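Local atomic coordinates of probable manganase-dependent inorganic pyrophosphatase (Clostridium perfringens, PDB entry 3L2B), a protein that probably hydrolyses inorganic pyrophosphate and carries a regulatory CBS and DRTGG region that binds the activator diadenosine tetraphosphate and the inhibitor AMP. Residues Asn48-Met53 against Leu196-Thr201; Tyr217-Val222 against Val230-Arg235. All coordinates share one frame; numbering follows the deposited sequence.

Interaction 1: residues Asn48-Met53 against Leu196-Thr201; sequences NHLLGM and LVAVST. With B4P (bis(adenosine)-5'-tetraphosphate), chain C.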
loop_
_atom_site.group_PDB
_atom_site.type_symbol
_atom_site.label_atom_id
_atom_site.label_comp_id
_atom_site.label_asym_id
_atom_site.label_seq_id
_atom_site.Cartn_x
_atom_site.Cartn_y
_atom_site.Cartn_z
ATOM N N ASN A 48 22.940 17.372 4.662
ATOM C CA ASN A 48 22.828 16.247 5.563
ATOM C C ASN A 48 22.250 16.720 6.888
ATOM O O ASN A 48 22.588 16.209 7.934
ATOM C CB ASN A 48 24.193 15.584 5.743
ATOM C CG ASN A 48 24.084 14.150 6.165
ATOM O OD1 ASN A 48 23.387 13.353 5.532
ATOM N ND2 ASN A 48 24.793 13.792 7.236
ATOM N N HIS A 49 21.407 17.741 6.820
ATOM C CA HIS A 49 20.569 18.129 7.956
ATOM C C HIS A 49 19.298 17.241 7.952
ATOM O O HIS A 49 18.845 16.800 6.894
ATOM C CB HIS A 49 20.218 19.627 7.898
ATOM C CG HIS A 49 21.385 20.538 8.184
ATOM N ND1 HIS A 49 21.231 21.853 8.571
ATOM C CD2 HIS A 49 22.723 20.309 8.163
ATOM C CE1 HIS A 49 22.420 22.389 8.785
ATOM N NE2 HIS A 49 23.343 21.471 8.550
ATOM N N LEU A 50 18.745 16.986 9.141
ATOM C CA LEU A 50 17.583 16.098 9.308
ATOM C C LEU A 50 16.293 16.774 8.846
ATOM O O LEU A 50 15.948 17.859 9.272
ATOM C CB LEU A 50 17.452 15.608 10.771
ATOM C CG LEU A 50 16.432 14.465 11.063
ATOM C CD1 LEU A 50 16.744 13.155 10.321
ATOM C CD2 LEU A 50 16.363 14.214 12.562
ATOM N N LEU A 51 15.585 16.134 7.946
ATOM C CA LEU A 51 14.274 16.661 7.545
ATOM C C LEU A 51 13.124 15.866 8.183
ATOM O O LEU A 51 12.058 16.397 8.458
ATOM C CB LEU A 51 14.128 16.628 6.036
ATOM C CG LEU A 51 14.960 17.603 5.221
ATOM C CD1 LEU A 51 14.700 17.304 3.735
ATOM C CD2 LEU A 51 14.680 19.102 5.567
ATOM N N GLY A 52 13.371 14.586 8.416
ATOM C CA GLY A 52 12.363 13.693 9.001
ATOM C C GLY A 52 12.773 12.230 9.046
ATOM O O GLY A 52 13.960 11.877 8.966
ATOM N N MET A 53 11.760 11.381 9.157
ATOM C CA MET A 53 11.947 9.936 9.281
ATOM C C MET A 53 10.844 9.123 8.575
ATOM O O MET A 53 9.659 9.464 8.627
ATOM C CB MET A 53 12.002 9.549 10.754
ATOM C CG MET A 53 12.261 8.069 10.986
ATOM S SD MET A 53 11.767 7.556 12.662
ATOM C CE MET A 53 13.369 7.410 13.474
ATOM N N LEU A 196 8.987 14.688 15.355
ATOM C CA LEU A 196 10.077 13.726 15.252
ATOM C C LEU A 196 10.942 13.997 16.451
ATOM O O LEU A 196 11.237 15.145 16.760
ATOM C CB LEU A 196 10.869 13.896 13.948
ATOM C CG LEU A 196 12.048 12.954 13.721
ATOM C CD1 LEU A 196 11.705 11.475 13.948
ATOM C CD2 LEU A 196 12.576 13.137 12.328
ATOM N N VAL A 197 11.284 12.947 17.169
ATOM C CA VAL A 197 12.134 13.089 18.339
ATOM C C VAL A 197 13.529 12.590 18.004
ATOM O O VAL A 197 13.735 11.418 17.705
ATOM C CB VAL A 197 11.552 12.329 19.549
ATOM C CG1 VAL A 197 12.436 12.510 20.769
ATOM C CG2 VAL A 197 10.105 12.794 19.830
ATOM N N ALA A 198 14.474 13.526 18.029
ATOM C CA ALA A 198 15.880 13.263 17.746
ATOM C C ALA A 198 16.688 13.574 18.970
ATOM O O ALA A 198 16.248 14.307 19.836
ATOM C CB ALA A 198 16.346 14.131 16.610
ATOM N N VAL A 199 17.887 13.023 19.022
ATOM C CA VAL A 199 18.836 13.350 20.068
ATOM C C VAL A 199 20.127 13.877 19.447
ATOM O O VAL A 199 20.444 13.597 18.294
ATOM C CB VAL A 199 19.111 12.144 20.986
ATOM C CG1 VAL A 199 17.815 11.593 21.521
ATOM C CG2 VAL A 199 19.862 11.066 20.264
ATOM N N SER A 200 20.839 14.689 20.207
ATOM C CA SER A 200 22.133 15.228 19.758
ATOM C C SER A 200 23.304 14.469 20.367
ATOM O O SER A 200 23.257 14.050 21.507
ATOM C CB SER A 200 22.272 16.725 20.096
ATOM O OG SER A 200 21.315 17.505 19.396
ATOM N N THR A 201 24.360 14.325 19.581
ATOM C CA THR A 201 25.616 13.720 20.045
ATOM C C THR A 201 26.061 14.259 21.405
ATOM O O THR A 201 26.605 13.531 22.241
ATOM C CB THR A 201 26.774 13.985 19.058
ATOM O OG1 THR A 201 26.761 15.360 18.688
ATOM C CG2 THR A 201 26.672 13.128 17.803
HETATM P PA B4P C . 8.050 2.594 17.339
HETATM O O1A B4P C . 7.208 2.677 18.535
HETATM O O2A B4P C . 9.573 3.000 17.573
HETATM O O3A B4P C . 7.821 1.137 16.760
HETATM P PB B4P C . 8.741 0.297 15.763
HETATM O O1B B4P C . 9.981 -0.140 16.427
HETATM O O2B B4P C . 8.969 1.095 14.405
HETATM O O3B B4P C . 7.740 -0.926 15.496
HETATM P PG B4P C . 7.708 -2.233 16.424
HETATM O O1G B4P C . 7.787 -1.803 17.838
HETATM O O2G B4P C . 6.497 -3.194 16.069
HETATM O O3G B4P C . 9.007 -3.047 15.965
HETATM P PD B4P C . 9.259 -4.533 16.534
HETATM O O1D B4P C . 10.703 -4.817 16.563
HETATM O O2D B4P C . 8.533 -4.717 17.956
HETATM O O5E B4P C . 7.468 3.641 16.287
HETATM C C5E B4P C . 6.227 3.374 15.630
HETATM C C4E B4P C . 6.073 4.410 14.523
HETATM O O4E B4P C . 6.243 5.714 15.065
HETATM C C3E B4P C . 7.161 4.261 13.484
HETATM O O3E B4P C . 6.659 3.545 12.387
HETATM C C2E B4P C . 7.570 5.664 13.118
HETATM O O2E B4P C . 6.812 6.129 12.018
HETATM C C1E B4P C . 7.216 6.497 14.321
HETATM N N9A B4P C . 8.483 6.804 15.035
HETATM C C8A B4P C . 9.468 5.921 15.340
HETATM N N7A B4P C . 10.506 6.540 15.977
HETATM C C5A B4P C . 10.193 7.836 16.093
HETATM C C6A B4P C . 10.828 9.032 16.648
HETATM N N6A B4P C . 12.022 8.970 17.241
HETATM N N1A B4P C . 10.180 10.215 16.544
HETATM C C2A B4P C . 8.969 10.296 15.963
HETATM N N3A B4P C . 8.343 9.246 15.428
HETATM C C4A B4P C . 8.875 8.008 15.451
HETATM O O5F B4P C . 8.532 -5.404 15.423
HETATM C C5F B4P C . 8.973 -5.309 14.080
HETATM C C4F B4P C . 8.100 -6.206 13.242
HETATM O O4F B4P C . 8.328 -7.567 13.624
HETATM C C3F B4P C . 6.637 -5.896 13.466
HETATM O O3F B4P C . 6.130 -5.070 12.415
HETATM C C2F B4P C . 5.976 -7.265 13.468
HETATM O O2F B4P C . 5.585 -7.522 12.136
HETATM C C1F B4P C . 7.085 -8.223 13.908
HETATM N N9B B4P C . 6.868 -8.516 15.339
HETATM C C8B B4P C . 6.508 -7.652 16.309
HETATM N N7B B4P C . 6.360 -8.301 17.490
HETATM C C5B B4P C . 6.617 -9.597 17.290
HETATM C C6B B4P C . 6.633 -10.819 18.116
HETATM N N6B B4P C . 6.343 -10.774 19.430
HETATM N N1B B4P C . 6.948 -11.973 17.515
HETATM C C2B B4P C . 7.244 -12.040 16.210
HETATM N N3B B4P C . 7.233 -10.974 15.396
HETATM C C4B B4P C . 6.935 -9.739 15.871
#

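Interaction 2: residues Tyr217-Val222 against Val230-Arg235; sequences YSNYPV and VGSIAR. With B4P (bis(adenosine)-5'-tetraphosphate), chain C.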
loop_
_atom_site.group_PDB
_atom_site.type_symbol
_atom_site.label_atom_id
_atom_site.label_comp_id
_atom_site.label_asym_id
_atom_site.label_seq_id
_atom_site.Cartn_x
_atom_site.Cartn_y
_atom_site.Cartn_z
ATOM N N TYR A 217 9.565 5.310 21.730
ATOM C CA TYR A 217 9.976 4.825 20.395
ATOM C C TYR A 217 11.148 3.907 20.581
ATOM O O TYR A 217 11.885 4.020 21.556
ATOM C CB TYR A 217 10.357 5.955 19.430
ATOM C CG TYR A 217 9.244 6.936 19.181
ATOM C CD1 TYR A 217 8.037 6.531 18.612
ATOM C CD2 TYR A 217 9.388 8.265 19.526
ATOM C CE1 TYR A 217 7.002 7.447 18.386
ATOM C CE2 TYR A 217 8.369 9.180 19.310
ATOM C CZ TYR A 217 7.175 8.766 18.751
ATOM O OH TYR A 217 6.187 9.696 18.535
ATOM N N SER A 218 11.341 3.002 19.637
ATOM C CA SER A 218 12.409 2.021 19.760
ATOM C C SER A 218 13.779 2.539 19.246
ATOM O O SER A 218 14.825 2.075 19.680
ATOM C CB SER A 218 11.997 0.717 19.081
ATOM O OG SER A 218 12.171 0.806 17.697
ATOM N N ASN A 219 13.761 3.540 18.374
ATOM C CA ASN A 219 14.998 4.133 17.831
ATOM C C ASN A 219 14.882 5.647 17.609
ATOM O O ASN A 219 13.808 6.164 17.268
ATOM C CB ASN A 219 15.395 3.472 16.506
ATOM C CG ASN A 219 15.769 2.019 16.657
ATOM O OD1 ASN A 219 16.792 1.674 17.279
ATOM N ND2 ASN A 219 14.931 1.137 16.098
ATOM N N TYR A 220 15.994 6.337 17.816
ATOM C CA TYR A 220 16.052 7.798 17.730
ATOM C C TYR A 220 17.193 8.316 16.831
ATOM O O TYR A 220 18.347 7.935 16.980
ATOM C CB TYR A 220 16.181 8.390 19.137
ATOM C CG TYR A 220 15.012 8.072 20.051
ATOM C CD1 TYR A 220 14.014 9.004 20.289
ATOM C CD2 TYR A 220 14.922 6.836 20.685
ATOM C CE1 TYR A 220 12.960 8.715 21.131
ATOM C CE2 TYR A 220 13.864 6.530 21.518
ATOM C CZ TYR A 220 12.884 7.470 21.745
ATOM O OH TYR A 220 11.826 7.147 22.569
ATOM N N PRO A 221 16.872 9.188 15.879
ATOM C CA PRO A 221 17.992 9.670 15.077
ATOM C C PRO A 221 18.915 10.565 15.880
ATOM O O PRO A 221 18.485 11.292 16.760
ATOM C CB PRO A 221 17.317 10.418 13.930
ATOM C CG PRO A 221 15.852 10.581 14.344
ATOM C CD PRO A 221 15.563 9.467 15.263
ATOM N N VAL A 222 20.195 10.437 15.599
ATOM C CA VAL A 222 21.230 11.187 16.289
ATOM C C VAL A 222 21.792 12.214 15.339
ATOM O O VAL A 222 22.204 11.887 14.219
ATOM C CB VAL A 222 22.372 10.273 16.739
ATOM C CG1 VAL A 222 23.510 11.095 17.302
ATOM C CG2 VAL A 222 21.834 9.217 17.752
ATOM N N VAL A 230 23.954 11.991 12.110
ATOM C CA VAL A 230 25.149 11.201 12.377
ATOM C C VAL A 230 24.839 9.731 12.580
ATOM O O VAL A 230 25.746 8.927 12.775
ATOM C CB VAL A 230 25.912 11.752 13.600
ATOM C CG1 VAL A 230 26.499 10.635 14.415
ATOM C CG2 VAL A 230 27.005 12.726 13.131
ATOM N N GLY A 231 23.550 9.397 12.533
ATOM C CA GLY A 231 23.093 8.025 12.729
ATOM C C GLY A 231 21.815 7.850 13.540
ATOM O O GLY A 231 20.918 8.677 13.549
ATOM N N SER A 232 21.770 6.737 14.249
ATOM C CA SER A 232 20.587 6.355 15.004
ATOM C C SER A 232 21.009 5.562 16.226
ATOM O O SER A 232 21.977 4.788 16.192
ATOM C CB SER A 232 19.651 5.554 14.113
ATOM O OG SER A 232 18.644 4.910 14.859
ATOM N N ILE A 233 20.311 5.807 17.320
ATOM C CA ILE A 233 20.551 5.073 18.563
ATOM C C ILE A 233 19.277 4.315 18.986
ATOM O O ILE A 233 18.174 4.809 18.827
ATOM C CB ILE A 233 21.073 6.022 19.699
ATOM C CG1 ILE A 233 21.459 5.208 20.914
ATOM C CG2 ILE A 233 20.051 7.045 20.111
ATOM C CD1 ILE A 233 22.505 5.892 21.813
ATOM N N ALA A 234 19.466 3.114 19.515
ATOM C CA ALA A 234 18.355 2.302 20.045
ATOM C C ALA A 234 17.975 2.707 21.471
ATOM O O ALA A 234 18.809 3.160 22.260
ATOM C CB ALA A 234 18.697 0.806 20.002
ATOM N N ARG A 235 16.698 2.548 21.771
ATOM C CA ARG A 235 16.163 2.776 23.123
ATOM C C ARG A 235 16.870 1.821 24.053
ATOM O O ARG A 235 16.974 0.641 23.766
ATOM C CB ARG A 235 14.647 2.543 23.149
ATOM C CG ARG A 235 13.951 2.794 24.486
ATOM C CD ARG A 235 12.436 3.077 24.298
ATOM N NE ARG A 235 11.610 2.447 25.326
ATOM C CZ ARG A 235 11.416 2.928 26.554
ATOM N NH1 ARG A 235 11.986 4.062 26.938
ATOM N NH2 ARG A 235 10.654 2.259 27.411
HETATM P PA B4P C . 8.050 2.594 17.339
HETATM O O1A B4P C . 7.208 2.677 18.535
HETATM O O2A B4P C . 9.573 3.000 17.573
HETATM O O3A B4P C . 7.821 1.137 16.760
HETATM P PB B4P C . 8.741 0.297 15.763
HETATM O O1B B4P C . 9.981 -0.140 16.427
HETATM O O2B B4P C . 8.969 1.095 14.405
HETATM O O3B B4P C . 7.740 -0.926 15.496
HETATM P PG B4P C . 7.708 -2.233 16.424
HETATM O O1G B4P C . 7.787 -1.803 17.838
HETATM O O2G B4P C . 6.497 -3.194 16.069
HETATM O O3G B4P C . 9.007 -3.047 15.965
HETATM P PD B4P C . 9.259 -4.533 16.534
HETATM O O1D B4P C . 10.703 -4.817 16.563
HETATM O O2D B4P C . 8.533 -4.717 17.956
HETATM O O5E B4P C . 7.468 3.641 16.287
HETATM C C5E B4P C . 6.227 3.374 15.630
HETATM C C4E B4P C . 6.073 4.410 14.523
HETATM O O4E B4P C . 6.243 5.714 15.065
HETATM C C3E B4P C . 7.161 4.261 13.484
HETATM O O3E B4P C . 6.659 3.545 12.387
HETATM C C2E B4P C . 7.570 5.664 13.118
HETATM O O2E B4P C . 6.812 6.129 12.018
HETATM C C1E B4P C . 7.216 6.497 14.321
HETATM N N9A B4P C . 8.483 6.804 15.035
HETATM C C8A B4P C . 9.468 5.921 15.340
HETATM N N7A B4P C . 10.506 6.540 15.977
HETATM C C5A B4P C . 10.193 7.836 16.093
HETATM C C6A B4P C . 10.828 9.032 16.648
HETATM N N6A B4P C . 12.022 8.970 17.241
HETATM N N1A B4P C . 10.180 10.215 16.544
HETATM C C2A B4P C . 8.969 10.296 15.963
HETATM N N3A B4P C . 8.343 9.246 15.428
HETATM C C4A B4P C . 8.875 8.008 15.451
HETATM O O5F B4P C . 8.532 -5.404 15.423
HETATM C C5F B4P C . 8.973 -5.309 14.080
HETATM C C4F B4P C . 8.100 -6.206 13.242
HETATM O O4F B4P C . 8.328 -7.567 13.624
HETATM C C3F B4P C . 6.637 -5.896 13.466
HETATM O O3F B4P C . 6.130 -5.070 12.415
HETATM C C2F B4P C . 5.976 -7.265 13.468
HETATM O O2F B4P C . 5.585 -7.522 12.136
HETATM C C1F B4P C . 7.085 -8.223 13.908
HETATM N N9B B4P C . 6.868 -8.516 15.339
HETATM C C8B B4P C . 6.508 -7.652 16.309
HETATM N N7B B4P C . 6.360 -8.301 17.490
HETATM C C5B B4P C . 6.617 -9.597 17.290
HETATM C C6B B4P C . 6.633 -10.819 18.116
HETATM N N6B B4P C . 6.343 -10.774 19.430
HETATM N N1B B4P C . 6.948 -11.973 17.515
HETATM C C2B B4P C . 7.244 -12.040 16.210
HETATM N N3B B4P C . 7.233 -10.974 15.396
HETATM C C4B B4P C . 6.935 -9.739 15.871
#

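Interaction 1: residues Asn48-Met53 against Leu196-Thr201
Two CBS domains face each other here, in the pairing known as a Bateman module. Residues 48-53 belong to the first domain and residues 196-201 to the second. No hydrogen bond crosses between the segments; the contact is apolar, and it forms part of the pocket for one adenine of B4P. Met53 runs from the domain interface to the ligand. Its CG is anti to the backbone N (chi1 -177°). Its CB rests on Leu196 CD1 at 3.7 Å. The chain then stays extended through CG, which carries the sulphur against one face of the adenine. Met53 SD lies over the imidazole part of the base, 3.7 Å from B4P N7A. A bend at chi3 (-104°) carries the terminal methyl past the rim of the base, with Met53 CE 3.9 Å from B4P N7A. Leu196 shares this face of the base. Its CG is also anti to the backbone N, and its two methyls do separate jobs. Leu196 CD1 lies against the same face at the N1A corner of the pyrimidine ring, 3.3 Å from B4P N1A. Leu196 CD2 presses on the backbone of the other domain, 3.4 Å from Gly52 CA. Gly52 and Leu51 form a classic beta bulge, both facing Val43 in the neighbouring strand. Leu50 meets Leu196 tip to tip, with 3.9 Å between Leu50 CD2 and Leu196 CD2. The same Leu50 methyl also touches the methyl of Ala198. Beside the base, the backbone of Val197 reads the adenine in both directions. The exocyclic amine B4P N6A donates to Val197 O, while Val197 N donates to B4P N1A over 3.0 Å, almost straight at 174°.

Interaction 2: residues Tyr217-Val222 against Val230-Arg235
The Tyr217 ring lies nearly parallel to one adenine of B4P and against one face of it, slightly offset. Tyr217 CD2 comes within 3.3 Å of B4P C6A. The Tyr217 side chain leaves the backbone away from residues 230-235, and its CG is anti to the carbonyl carbon (chi1 -59°), which lays the ring along the base. Tyr220 stands at the edge of that ring, with CE1 in its plane. The Tyr220 hydroxyl is hydrogen-bonded to Thr215 OG1 and accepts a weak hydrogen bond from Tyr217 N. Next along, Ser218 grips the phosphates: Ser218 N donates to B4P O2A at 2.7 Å, and Ser218 OG donates to B4P O1B at 2.7 Å. These groups sit at the open end of a beta hairpin, strands 219-223 and 229-234, in the second CBS domain. Tyr220 and Ile233 pair through two backbone bonds, with Tyr220 N 2.8 Å from Ile233 O. On the face that carries Tyr220, Val222 crosses Ile233 obliquely. Val222 CG2 meets Ile233 CG2 at 3.7 Å, while Ile233 CG1, anti to the backbone N, leads away. On the other face, Asn219 OD1 approaches Ala234 CB to 3.4 Å. Val230 and Gly231 both face Val222, a classic beta bulge. Just beyond the other end of strand 229-234, Arg235 N donates to Ser218 O (169°), and the extended start of the Arg235 side chain brings its CD to 3.0 Å from Tyr217 O.

From the N terminus, the chain enters the first CBS domain, passes residues 48-53 and then makes a long excursion that includes the DRTGG domain. Interaction 1 closes this 142-residue loop by bringing residues 196-201 back against the first CBS domain. Interaction 2 opens later and closes only a seven-residue gap within a hairpin. The two are in series and neither nests nor crosses. They meet in space: strand 199-200 runs beside strand 219-223, with a probable hydrogen bond from Val199 N to Pro221 O, and Met53 packs on Pro221. Both contacts touch B4P, one of whose two adenines lies between Met53 and Leu196 on one face and Tyr217 on the other.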